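PDB 3NPK: geranyltranstransferase from Campylobacter jejuni, which probably catalyses the condensation of geranyl diphosphate with isopentenyl diphosphate, giving the isoprenoid precursor farnesyl diphosphate and releasing pyrophosphate. Local coordinates for residues 32-37 / 92-97; 39-44 / 68-73. All coordinates share one frame; numbering follows the deposited sequence.

Contact 1 of 2, residues 32-37 / 92-97; sequences ALMLKA and RGIPTL. With PPV (pyrophosphate), chain C.
In the all-helical prenyltransferase fold, the end of helix 27-37 packs against a small antiparallel hairpin, strands 90-91 and 94-95, that continues into helix 97-100. Arg92 and Gly93, both with positive phi, form its two-residue type I' turn, and Arg92 reaches back from there to the pyrophosphate.

The apolar contact centres on Ile94. Its CG1 takes the crowded position between backbone N and carbonyl carbon (chi1 56°), and Ile94 CD1 ends between two helix side chains, 3.5 Å from Ala37 CB and 3.6 Å from Leu33 CG. Leu33 crosses Ile94 obliquely and slides past Leu97 the opposite way, the two CD2 methyls meeting. Selenomethionine Met34 bends at chi2, so that its chain runs antiparallel to Ile94 and its CE passes CG1; Met34 CE stops 3.3 Å from Pro95 O, beside Thr96 CA. Leu97, besides meeting Leu33, touches Ala106 and Val109 of helix 103-122 and Ile78 of helix 59-80. Thr96 is the N-cap residue of helix 97-100, but its OG1 bonds to Ala88 O.

The polar contact is made by Arg92, extended from CG to NE. Two neighbouring N-H groups serve the ligand: Arg92 NE donates to PPV O12 at 2.9 Å, almost straight (175°), and Arg92 NH2 to PPV O22 at 2.7 Å. The other terminal nitrogen, Arg92 NH1, donates to Met34 O at 2.8 Å, approaching from above the carbonyl plane, and also bonds Thr74 OG1. With partners on all three nitrogens, the guanidinium is fixed in rotation and probably offers its charge to the phosphate in a defined orientation.

One water bridges the two backbones, donating to both Ala37 O (2.9 Å) and Arg92 O (2.8 Å).

Contact 2 of 2, residues 39-44 / 68-73; sequences GKHFRA and ALEFIH. With PPV (pyrophosphate), chain C.
The loop 39-41 leads into helix 42-54, with His41 in a left-handed backbone conformation at the N-cap, and the backbones approach most closely at Ala44 and Leu69, whose CA atoms are 6.4 Å apart.

Glu70, bent at chi2 (-68°), brings its carboxylate under the first turn of that helix. Glu70 OE2 accepts the Ala44 N-H on its anti lone pair, N to O 3.0 Å, and lies against His41 CA and the CB atoms of Arg43 and Ala44. A water takes the N-H groups of Arg43 N and NH1 and donates to OE2. This helix start and the nearby Arg43 would favour an ionised Glu70. A second water accepts from His41 N and lies between Glu70 OE1 and PPV O22. The His41 ring stands edge-on to OE1, with Gly39 O over its face.

Arg43 is extended to NE, then turned by chi4 (79°), which lays its guanidinium flat on the His73 ring, centres 3.8 Å apart and planes 13° apart. Arg43 NH1, itself over the ring, donates in the guanidinium plane to PPV O31 at 3.1 Å.

Lys40 folds round the ligand from another direction. Lys40 N gives PPV O32 a straight bond of 2.8 Å, and the chain, bent at chi3 and chi4, returns Lys40 NZ to the same PPV O32 (2.8 Å) and to PPV O21 (3.0 Å), thus binding both phosphates.

The Gly-Lys-x-x-Arg segment with His73 is characteristic of the pocket that in trans-prenyltransferases receives the diphosphate of isopentenyl diphosphate, consistent with pyrophosphate bound here.

How the contacts relate
The centre of contact 1 lies about 17 Å from the chain centre and the contact is only partly buried; the centre of contact 2 lies about 5 Å from it, and that contact is buried. They join consecutive helices, 27-37 and 42-54, to different partners: a hairpin in contact 1, helix 59-80 in contact 2. Contact 1 is mostly apolar, with one arginine turned to the ligand; contact 2 is largely polar, built on a carboxylate, waters and a flat stack. They meet at the pyrophosphate, where Arg92 passes close to Gly39 and His73, and in the interior, where Leu35 CD1 packs on Phe71 CE1 at 3.8 Å. Arg92 serves one phosphate, Arg43 the other, and Lys40 both.

Contact 1 of 2, residues 32-37 / 92-97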
ATOM      1  N   ALA A  32       9.100  -1.470  13.736  1.00 11.83           N
ATOM      2  CA  ALA A  32       9.492  -2.828  14.115  1.00 12.83           C
ATOM      3  C   ALA A  32       8.590  -3.436  15.183  1.00 12.96           C
ATOM      4  O   ALA A  32       8.441  -4.641  15.257  1.00 13.26           O
ATOM      5  CB  ALA A  32      10.940  -2.833  14.604  1.00 13.77           C
ATOM      6  N   LEU A  33       7.997  -2.590  16.016  1.00 13.65           N
ATOM      7  CA  LEU A  33       7.397  -3.048  17.261  1.00 14.50           C
ATOM      8  C   LEU A  33       6.382  -4.175  17.072  1.00 13.08           C
ATOM      9  O   LEU A  33       6.472  -5.215  17.718  1.00 13.91           O
ATOM     10  CB  LEU A  33       6.742  -1.863  17.975  1.00 17.10           C
ATOM     11  CG  LEU A  33       6.369  -2.064  19.439  1.00 21.11           C
ATOM     12  CD1 LEU A  33       7.636  -2.306  20.264  1.00 22.19           C
ATOM     13  CD2 LEU A  33       5.601  -0.857  19.958  1.00 23.29           C
HETATM   14  N   MSE A  34       5.401  -3.971  16.200  1.00 13.03           N
HETATM   15  CA  MSE A  34       4.361  -4.974  16.012  1.00 14.73           C
HETATM   16  C   MSE A  34       4.827  -6.186  15.233  1.00 13.94           C
HETATM   17  O   MSE A  34       4.294  -7.286  15.417  1.00 15.94           O
HETATM   18  CB  MSE A  34       3.128  -4.378  15.340  1.00 18.42           C
HETATM   19  CG  MSE A  34       2.140  -3.775  16.287  1.00 22.62           C
HETATM   20 SE   MSE A  34       1.481  -4.980  17.730  1.00 26.84          SE
HETATM   21  CE  MSE A  34       0.871  -3.567  18.919  1.00 25.04           C
ATOM     22  N   LEU A  35       5.812  -5.991  14.362  1.00 12.58           N
ATOM     23  CA  LEU A  35       6.369  -7.105  13.605  1.00 13.23           C
ATOM     24  C   LEU A  35       7.110  -8.059  14.524  1.00 15.13           C
ATOM     25  O   LEU A  35       7.039  -9.280  14.358  1.00 17.65           O
ATOM     26  CB  LEU A  35       7.306  -6.587  12.516  1.00 12.85           C
ATOM     27  CG  LEU A  35       6.618  -5.830  11.377  1.00 13.18           C
ATOM     28  CD1 LEU A  35       7.692  -5.167  10.529  1.00 13.32           C
ATOM     29  CD2 LEU A  35       5.777  -6.799  10.537  1.00 13.90           C
ATOM     30  N   LYS A  36       7.823  -7.496  15.495  1.00 17.52           N
ATOM     31  CA  LYS A  36       8.627  -8.296  16.408  1.00 20.20           C
ATOM     32  C   LYS A  36       7.840  -8.869  17.572  1.00 20.45           C
ATOM     33  O   LYS A  36       8.232  -9.894  18.138  1.00 23.25           O
ATOM     34  CB  LYS A  36       9.774  -7.457  16.965  1.00 24.04           C
ATOM     35  CG  LYS A  36      10.905  -7.255  15.984  1.00 28.78           C
ATOM     36  CD  LYS A  36      12.201  -6.902  16.714  1.00 32.86           C
ATOM     37  CE  LYS A  36      12.252  -5.428  17.065  1.00 35.63           C
ATOM     38  NZ  LYS A  36      13.329  -5.115  18.052  1.00 37.14           N
ATOM     39  N   ALA A  37       6.743  -8.204  17.935  1.00 18.42           N
ATOM     40  CA  ALA A  37       6.036  -8.493  19.192  1.00 19.04           C
ATOM     41  C   ALA A  37       5.406  -9.871  19.184  1.00 20.87           C
ATOM     42  O   ALA A  37       5.330 -10.554  20.214  1.00 23.14           O
ATOM     43  CB  ALA A  37       4.968  -7.439  19.451  1.00 19.77           C
ATOM     44  N   ARG A  92      -0.970  -8.460  20.325  1.00 18.40           N
ATOM     45  CA  ARG A  92       0.228  -9.305  20.384  1.00 19.09           C
ATOM     46  C   ARG A  92       1.002  -9.142  21.702  1.00 21.10           C
ATOM     47  O   ARG A  92       2.236  -9.245  21.750  1.00 22.43           O
ATOM     48  CB  ARG A  92       1.124  -9.050  19.167  1.00 18.53           C
ATOM     49  CG  ARG A  92       0.525  -9.586  17.876  1.00 17.37           C
ATOM     50  CD  ARG A  92       1.273  -9.094  16.643  1.00 15.54           C
ATOM     51  NE  ARG A  92       0.818  -9.783  15.440  1.00 15.35           N
ATOM     52  CZ  ARG A  92       1.253  -9.501  14.212  1.00 15.60           C
ATOM     53  NH1 ARG A  92       2.170  -8.553  14.028  1.00 14.93           N
ATOM     54  NH2 ARG A  92       0.775 -10.156  13.167  1.00 16.36           N
ATOM     55  N   GLY A  93       0.266  -8.890  22.776  1.00 21.55           N
ATOM     56  CA  GLY A  93       0.862  -8.890  24.100  1.00 22.12           C
ATOM     57  C   GLY A  93       1.469  -7.574  24.557  1.00 22.24           C
ATOM     58  O   GLY A  93       1.971  -7.477  25.672  1.00 23.54           O
ATOM     59  N   ILE A  94       1.422  -6.560  23.705  1.00 21.15           N
ATOM     60  CA  ILE A  94       1.958  -5.248  24.044  1.00 20.47           C
ATOM     61  C   ILE A  94       0.909  -4.173  23.777  1.00 19.13           C
ATOM     62  O   ILE A  94      -0.091  -4.437  23.110  1.00 18.98           O
ATOM     63  CB  ILE A  94       3.226  -4.935  23.219  1.00 21.60           C
ATOM     64  CG1 ILE A  94       2.955  -5.041  21.711  1.00 20.97           C
ATOM     65  CG2 ILE A  94       4.357  -5.879  23.610  1.00 23.25           C
ATOM     66  CD1 ILE A  94       4.024  -4.364  20.867  1.00 21.54           C
ATOM     67  N   PRO A  95       1.124  -2.957  24.303  1.00 18.64           N
ATOM     68  CA  PRO A  95       0.204  -1.870  23.945  1.00 16.83           C
ATOM     69  C   PRO A  95       0.202  -1.622  22.445  1.00 15.68           C
ATOM     70  O   PRO A  95       1.196  -1.837  21.763  1.00 16.91           O
ATOM     71  CB  PRO A  95       0.780  -0.656  24.681  1.00 17.25           C
ATOM     72  CG  PRO A  95       1.508  -1.250  25.852  1.00 18.49           C
ATOM     73  CD  PRO A  95       2.106  -2.540  25.320  1.00 18.90           C
ATOM     74  N   THR A  96      -0.934  -1.188  21.929  1.00 14.67           N
ATOM     75  CA  THR A  96      -1.015  -0.810  20.527  1.00 14.63           C
ATOM     76  C   THR A  96      -0.175   0.434  20.229  1.00 13.86           C
ATOM     77  O   THR A  96       0.174   1.198  21.148  1.00 14.64           O
ATOM     78  CB  THR A  96      -2.470  -0.579  20.136  1.00 15.65           C
ATOM     79  OG1 THR A  96      -3.101   0.170  21.187  1.00 16.59           O
ATOM     80  CG2 THR A  96      -3.175  -1.918  19.972  1.00 16.52           C
ATOM     81  N   LEU A  97       0.171   0.639  18.957  1.00 13.62           N
ATOM     82  CA  LEU A  97       1.049   1.760  18.599  1.00 13.90           C
ATOM     83  C   LEU A  97       0.471   3.115  18.961  1.00 13.65           C
ATOM     84  O   LEU A  97       1.210   4.044  19.275  1.00 14.86           O
ATOM     85  CB  LEU A  97       1.391   1.762  17.107  1.00 14.90           C
ATOM     86  CG  LEU A  97       2.377   0.694  16.644  1.00 16.93           C
ATOM     87  CD1 LEU A  97       2.621   0.870  15.146  1.00 16.89           C
ATOM     88  CD2 LEU A  97       3.667   0.727  17.444  1.00 19.73           C
TER
HETATM   89  O11 PPV C 290      -5.447 -12.319  13.367  1.00 34.36           O
HETATM   90  P1  PPV C 290      -4.315 -13.491  13.626  1.00 30.95           P
HETATM   91  O21 PPV C 290      -4.924 -14.725  14.528  1.00 31.94           O
HETATM   92  O31 PPV C 290      -3.854 -14.045  12.352  1.00 32.36           O
HETATM   93  OPP PPV C 290      -3.151 -12.766  14.525  1.00 25.85           O
HETATM   94  P2  PPV C 290      -1.523 -12.943  14.453  1.00 20.72           P
HETATM   95  O12 PPV C 290      -1.026 -11.987  15.701  1.00 21.31           O
HETATM   96  O22 PPV C 290      -0.933 -12.281  13.090  1.00 20.20           O
HETATM   97  O32 PPV C 290      -1.103 -14.339  14.658  1.00 20.76           O
HETATM   98  O   HOH W   1       4.770  -9.656  22.900  1.00 39.37           O

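Contact 2 of 2, residues 39-44 / 68-73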
ATOM      1  N   GLY A  39       2.762 -12.748  16.521  1.00 20.07           N
ATOM      2  CA  GLY A  39       2.158 -13.145  15.269  1.00 19.80           C
ATOM      3  C   GLY A  39       2.483 -14.603  15.033  1.00 19.58           C
ATOM      4  O   GLY A  39       3.641 -15.018  15.126  1.00 21.25           O
ATOM      5  N   LYS A  40       1.459 -15.388  14.728  1.00 19.10           N
ATOM      6  CA  LYS A  40       1.657 -16.805  14.448  1.00 18.92           C
ATOM      7  C   LYS A  40       2.251 -17.045  13.057  1.00 17.14           C
ATOM      8  O   LYS A  40       2.699 -18.157  12.753  1.00 17.75           O
ATOM      9  CB  LYS A  40       0.337 -17.562  14.616  1.00 20.92           C
ATOM     10  CG  LYS A  40      -0.215 -17.512  16.040  1.00 23.32           C
ATOM     11  CD  LYS A  40      -1.604 -18.157  16.145  1.00 25.38           C
ATOM     12  CE  LYS A  40      -2.697 -17.286  15.523  1.00 26.42           C
ATOM     13  NZ  LYS A  40      -2.789 -15.939  16.168  1.00 26.52           N
ATOM     14  N   HIS A  41       2.270 -15.993  12.238  1.00 14.92           N
ATOM     15  CA  HIS A  41       2.770 -16.059  10.852  1.00 13.39           C
ATOM     16  C   HIS A  41       2.091 -17.125  10.027  1.00 13.48           C
ATOM     17  O   HIS A  41       2.722 -17.733   9.161  1.00 13.67           O
ATOM     18  CB  HIS A  41       4.276 -16.294  10.784  1.00 14.78           C
ATOM     19  CG  HIS A  41       5.077 -15.311  11.564  1.00 15.13           C
ATOM     20  ND1 HIS A  41       4.734 -13.979  11.688  1.00 17.29           N
ATOM     21  CD2 HIS A  41       6.224 -15.472  12.258  1.00 14.37           C
ATOM     22  CE1 HIS A  41       5.635 -13.366  12.438  1.00 14.93           C
ATOM     23  NE2 HIS A  41       6.549 -14.249  12.794  1.00 17.51           N
ATOM     24  N   PHE A  42       0.812 -17.348  10.292  1.00 13.66           N
ATOM     25  CA  PHE A  42       0.032 -18.361   9.579  1.00 12.84           C
ATOM     26  C   PHE A  42       0.089 -18.126   8.064  1.00 11.90           C
ATOM     27  O   PHE A  42       0.295 -19.064   7.287  1.00 11.74           O
ATOM     28  CB  PHE A  42      -1.415 -18.325  10.112  1.00 13.74           C
ATOM     29  CG  PHE A  42      -2.382 -19.223   9.387  1.00 16.24           C
ATOM     30  CD1 PHE A  42      -2.280 -20.610   9.476  1.00 16.81           C
ATOM     31  CD2 PHE A  42      -3.430 -18.681   8.657  1.00 17.56           C
ATOM     32  CE1 PHE A  42      -3.203 -21.433   8.823  1.00 17.24           C
ATOM     33  CE2 PHE A  42      -4.344 -19.495   8.007  1.00 18.78           C
ATOM     34  CZ  PHE A  42      -4.232 -20.864   8.087  1.00 18.36           C
ATOM     35  N   ARG A  43      -0.081 -16.879   7.636  1.00 11.45           N
ATOM     36  CA  ARG A  43      -0.092 -16.608   6.203  1.00 10.78           C
ATOM     37  C   ARG A  43       1.279 -16.872   5.570  1.00 10.77           C
ATOM     38  O   ARG A  43       1.380 -17.547   4.529  1.00 10.67           O
ATOM     39  CB  ARG A  43      -0.582 -15.186   5.941  1.00 10.98           C
ATOM     40  CG  ARG A  43      -2.037 -15.023   6.369  1.00 11.74           C
ATOM     41  CD  ARG A  43      -2.439 -13.586   6.664  1.00 11.78           C
ATOM     42  NE  ARG A  43      -3.802 -13.521   7.205  1.00 11.94           N
ATOM     43  CZ  ARG A  43      -4.134 -13.788   8.469  1.00 12.85           C
ATOM     44  NH1 ARG A  43      -3.202 -14.124   9.354  1.00 14.06           N
ATOM     45  NH2 ARG A  43      -5.409 -13.710   8.861  1.00 13.83           N
ATOM     46  N   ALA A  44       2.333 -16.339   6.180  1.00 10.59           N
ATOM     47  CA  ALA A  44       3.695 -16.667   5.746  1.00 10.36           C
ATOM     48  C   ALA A  44       3.901 -18.179   5.657  1.00 10.37           C
ATOM     49  O   ALA A  44       4.456 -18.685   4.676  1.00 10.63           O
ATOM     50  CB  ALA A  44       4.722 -16.060   6.709  1.00 12.55           C
ATOM     51  N   ALA A  68       6.353  -9.924   2.724  1.00  9.33           N
ATOM     52  CA  ALA A  68       5.373  -8.977   2.194  1.00  9.80           C
ATOM     53  C   ALA A  68       3.965  -9.268   2.738  1.00  8.35           C
ATOM     54  O   ALA A  68       3.231  -8.336   3.114  1.00 10.37           O
ATOM     55  CB  ALA A  68       5.373  -9.023   0.677  1.00  9.69           C
ATOM     56  N   LEU A  69       3.588 -10.550   2.775  1.00  8.57           N
ATOM     57  CA  LEU A  69       2.295 -10.959   3.327  1.00  8.78           C
ATOM     58  C   LEU A  69       2.141 -10.526   4.770  1.00  9.14           C
ATOM     59  O   LEU A  69       1.090  -9.995   5.153  1.00 10.01           O
ATOM     60  CB  LEU A  69       2.116 -12.470   3.250  1.00 11.60           C
ATOM     61  CG  LEU A  69       1.583 -13.049   1.958  1.00 13.80           C
ATOM     62  CD1 LEU A  69       1.819 -14.563   1.986  1.00 16.12           C
ATOM     63  CD2 LEU A  69       0.108 -12.707   1.783  1.00 13.96           C
ATOM     64  N   GLU A  70       3.186 -10.743   5.568  1.00  9.94           N
ATOM     65  CA  GLU A  70       3.110 -10.381   6.978  1.00  9.55           C
ATOM     66  C   GLU A  70       3.161  -8.858   7.190  1.00  8.98           C
ATOM     67  O   GLU A  70       2.580  -8.353   8.159  1.00  9.24           O
ATOM     68  CB  GLU A  70       4.174 -11.127   7.789  1.00 10.54           C
ATOM     69  CG  GLU A  70       3.916 -12.625   7.778  1.00 11.66           C
ATOM     70  CD  GLU A  70       2.647 -13.061   8.541  1.00 12.40           C
ATOM     71  OE1 GLU A  70       2.228 -12.398   9.524  1.00 14.48           O
ATOM     72  OE2 GLU A  70       2.072 -14.099   8.158  1.00 11.80           O
ATOM     73  N   PHE A  71       3.810  -8.128   6.279  1.00  8.18           N
ATOM     74  CA  PHE A  71       3.767  -6.660   6.346  1.00  8.25           C
ATOM     75  C   PHE A  71       2.331  -6.184   6.131  1.00  8.30           C
ATOM     76  O   PHE A  71       1.855  -5.300   6.846  1.00  9.23           O
ATOM     77  CB  PHE A  71       4.676  -6.002   5.296  1.00  9.24           C
ATOM     78  CG  PHE A  71       6.158  -5.991   5.648  1.00  9.91           C
ATOM     79  CD1 PHE A  71       6.659  -6.630   6.774  1.00 10.08           C
ATOM     80  CD2 PHE A  71       7.045  -5.349   4.810  1.00 10.84           C
ATOM     81  CE1 PHE A  71       8.029  -6.605   7.060  1.00 10.38           C
ATOM     82  CE2 PHE A  71       8.409  -5.320   5.073  1.00 11.87           C
ATOM     83  CZ  PHE A  71       8.901  -5.952   6.204  1.00 10.47           C
ATOM     84  N   ILE A  72       1.655  -6.735   5.124  1.00  8.40           N
ATOM     85  CA  ILE A  72       0.267  -6.362   4.869  1.00  9.44           C
ATOM     86  C   ILE A  72      -0.573  -6.715   6.068  1.00  8.99           C
ATOM     87  O   ILE A  72      -1.381  -5.914   6.524  1.00 10.21           O
ATOM     88  CB  ILE A  72      -0.308  -7.116   3.647  1.00 10.99           C
ATOM     89  CG1 ILE A  72       0.313  -6.559   2.364  1.00 12.59           C
ATOM     90  CG2 ILE A  72      -1.871  -7.080   3.638  1.00 11.26           C
ATOM     91  CD1 ILE A  72      -0.083  -5.124   2.070  1.00 13.34           C
ATOM     92  N   HIS A  73      -0.409  -7.930   6.566  1.00  8.85           N
ATOM     93  CA  HIS A  73      -1.234  -8.365   7.679  1.00  9.40           C
ATOM     94  C   HIS A  73      -1.019  -7.467   8.904  1.00  8.90           C
ATOM     95  O   HIS A  73      -1.978  -7.037   9.558  1.00  9.62           O
ATOM     96  CB  HIS A  73      -0.961  -9.834   7.977  1.00 10.73           C
ATOM     97  CG  HIS A  73      -1.785 -10.369   9.095  1.00 12.11           C
ATOM     98  ND1 HIS A  73      -1.243 -10.915  10.235  1.00 14.95           N
ATOM     99  CD2 HIS A  73      -3.127 -10.405   9.256  1.00 10.56           C
ATOM    100  CE1 HIS A  73      -2.219 -11.296  11.042  1.00 13.00           C
ATOM    101  NE2 HIS A  73      -3.372 -10.982  10.477  1.00 15.35           N
TER
HETATM  102  O11 PPV C 290      -5.447 -12.319  13.367  1.00 34.36           O
HETATM  103  P1  PPV C 290      -4.315 -13.491  13.626  1.00 30.95           P
HETATM  104  O21 PPV C 290      -4.924 -14.725  14.528  1.00 31.94           O
HETATM  105  O31 PPV C 290      -3.854 -14.045  12.352  1.00 32.36           O
HETATM  106  OPP PPV C 290      -3.151 -12.766  14.525  1.00 25.85           O
HETATM  107  P2  PPV C 290      -1.523 -12.943  14.453  1.00 20.72           P
HETATM  108  O12 PPV C 290      -1.026 -11.987  15.701  1.00 21.31           O
HETATM  109  O22 PPV C 290      -0.933 -12.281  13.090  1.00 20.20           O
HETATM  110  O32 PPV C 290      -1.103 -14.339  14.658  1.00 20.76           O
HETATM  111  O   HOH W   2       1.284 -13.343  11.968  1.00 18.07           O
HETATM  112  O   HOH W   3      -0.401 -14.519   9.348  1.00 11.89           O